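Local coordinates for protection of telomeres protein 1 (Schizosaccharomyces pombe, PDB 5USB), which binds single-stranded telomeric DNA of the consensus GGTTAC, protects the 3' telomeric overhang and regulates telomerase and telomere length, at residues R14-A19 with V88-R93. The protein carries 1 engineered substitution. Sequence-based numbering, arbitrary orientation.
Sequences RCSFYA and VMKNVR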
# COMPACT_ATOMS: atom_id res chain seq x y z
N ARG A 14 8.33 -1.66 -11.46
CA ARG A 14 6.91 -1.93 -11.53
C ARG A 14 6.63 -3.21 -10.74
O ARG A 14 7.36 -4.19 -10.88
CB ARG A 14 6.49 -2.07 -13.00
CG ARG A 14 5.24 -2.90 -13.26
CD ARG A 14 4.90 -2.96 -14.75
NE ARG A 14 5.72 -3.92 -15.49
CZ ARG A 14 5.47 -5.23 -15.55
NH1 ARG A 14 4.42 -5.74 -14.90
NH2 ARG A 14 6.25 -6.03 -16.25
N CYS A 15 5.60 -3.21 -9.90
CA CYS A 15 5.31 -4.41 -9.15
C CYS A 15 3.81 -4.54 -8.95
O CYS A 15 3.04 -3.62 -9.23
CB CYS A 15 6.05 -4.41 -7.82
SG CYS A 15 5.57 -3.03 -6.77
N SER A 16 3.42 -5.73 -8.50
CA SER A 16 2.05 -6.07 -8.18
C SER A 16 1.99 -6.83 -6.87
O SER A 16 2.84 -7.67 -6.61
CB SER A 16 1.44 -6.93 -9.30
OG SER A 16 1.52 -6.27 -10.54
N PHE A 17 0.96 -6.55 -6.06
CA PHE A 17 0.87 -7.19 -4.75
C PHE A 17 -0.55 -7.10 -4.21
O PHE A 17 -1.34 -6.26 -4.62
CB PHE A 17 1.86 -6.56 -3.75
CG PHE A 17 1.75 -5.07 -3.62
CD1 PHE A 17 0.84 -4.50 -2.75
CD2 PHE A 17 2.59 -4.25 -4.34
CE1 PHE A 17 0.73 -3.13 -2.64
CE2 PHE A 17 2.51 -2.86 -4.22
CZ PHE A 17 1.57 -2.32 -3.36
N TYR A 18 -0.83 -7.98 -3.26
CA TYR A 18 -2.02 -7.97 -2.43
C TYR A 18 -1.65 -7.35 -1.09
O TYR A 18 -0.56 -7.59 -0.57
CB TYR A 18 -2.54 -9.40 -2.21
CG TYR A 18 -3.15 -10.04 -3.43
CD1 TYR A 18 -4.50 -9.94 -3.63
CD2 TYR A 18 -2.38 -10.75 -4.34
CE1 TYR A 18 -5.09 -10.52 -4.74
CE2 TYR A 18 -2.95 -11.33 -5.44
CZ TYR A 18 -4.29 -11.22 -5.64
OH TYR A 18 -4.90 -11.80 -6.75
N ALA A 19 -2.56 -6.59 -0.51
CA ALA A 19 -2.26 -5.95 0.77
C ALA A 19 -3.55 -5.59 1.49
O ALA A 19 -4.64 -5.53 0.89
CB ALA A 19 -1.42 -4.71 0.56
N VAL A 88 -5.74 -5.24 -4.28
CA VAL A 88 -4.74 -5.78 -5.20
C VAL A 88 -4.29 -4.62 -6.08
O VAL A 88 -5.11 -3.94 -6.70
CB VAL A 88 -5.28 -6.96 -6.03
CG1 VAL A 88 -6.53 -6.63 -6.82
CG2 VAL A 88 -4.12 -7.51 -6.89
N MET A 89 -2.98 -4.35 -6.05
CA MET A 89 -2.36 -3.28 -6.82
C MET A 89 -1.54 -3.94 -7.91
O MET A 89 -0.75 -4.82 -7.62
CB MET A 89 -1.52 -2.41 -5.87
CG MET A 89 -2.48 -1.81 -4.78
SD MET A 89 -1.84 -0.61 -3.62
CE MET A 89 -1.30 0.58 -4.79
N LYS A 90 -1.76 -3.53 -9.15
CA LYS A 90 -1.15 -4.17 -10.31
C LYS A 90 -0.35 -3.15 -11.08
O LYS A 90 -0.83 -2.05 -11.37
CB LYS A 90 -2.23 -4.81 -11.19
CG LYS A 90 -2.82 -6.04 -10.59
CD LYS A 90 -3.92 -6.63 -11.45
CE LYS A 90 -4.62 -7.74 -10.74
NZ LYS A 90 -5.94 -8.07 -11.37
N ASN A 91 0.92 -3.49 -11.32
CA ASN A 91 1.81 -2.72 -12.19
C ASN A 91 2.02 -1.30 -11.69
O ASN A 91 2.20 -0.37 -12.47
CB ASN A 91 1.29 -2.74 -13.63
CG ASN A 91 1.14 -4.14 -14.14
OD1 ASN A 91 2.05 -4.94 -14.00
ND2 ASN A 91 -0.05 -4.48 -14.65
N VAL A 92 2.07 -1.15 -10.39
CA VAL A 92 2.34 0.15 -9.79
C VAL A 92 3.83 0.35 -9.66
O VAL A 92 4.63 -0.59 -9.68
CB VAL A 92 1.61 0.28 -8.44
CG1 VAL A 92 0.12 0.22 -8.64
CG2 VAL A 92 2.06 -0.80 -7.47
N ARG A 93 4.19 1.61 -9.64
CA ARG A 93 5.56 2.07 -9.66
C ARG A 93 6.03 2.39 -8.25
O ARG A 93 5.26 2.89 -7.42
CB ARG A 93 5.60 3.32 -10.53
CG ARG A 93 6.91 3.83 -10.81
CD ARG A 93 7.63 2.97 -11.80
NE ARG A 93 9.00 3.39 -11.71
CZ ARG A 93 10.04 2.81 -12.27
NH1 ARG A 93 9.93 1.70 -13.02
NH2 ARG A 93 11.21 3.37 -12.03
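Phe17 lies at the apolar centre. Met89 runs alongside it. Met89 CB sits over one face of the ring, 4.2 Å from the ring centroid, while SD approaches obliquely, 3.7 Å from Phe17 CE1, in a Met-aromatic contact. The Val92 side chain runs roughly perpendicular to that of Phe17, with CG2 near Phe17 CE2. Cys15 SG meets the ring edge in plane. Leu6, Val35, Cys104 and Leu106 add to this buried side. On the opposite face of the sheet Val88 CG2 stands over the Tyr18 ring, a CH-pi contact of 3.9 Å to the centroid.

The backbones pair antiparallel. Phe17 and Met89 exchange two hydrogen bonds, as do Cys15 and Val92. The register slips by one residue between these pairs: Asn91 and Val92 lie opposite Cys15, a G1 beta bulge with Asn91 in the left-handed conformation (phi/psi 61/36°). Here the chain bends from strand 86-90 into strand 92-96, and strand 14-26 pairs with both, as in the barrel of an OB-fold, the fold of this ssDNA-binding domain. The bound nucleic acid is about 9 Å away at the nearest atoms.

Ser16 OG, beside its own backbone N, accepts a hydrogen bond from Asn91 N, 2.9 Å from OG. At the exposed edge Arg14 bends at chi3 (79°), and its NH1 reaches Asn91 OD1 at 2.7 Å. The oxygen lies near the guanidinium plane, but NH1 stands above the carbonyl plane. An alanine at Asn91 lacks the amide, so this bond and the weak one from ND2 to Asn115 O go, and the guanidinium would probably be less fixed.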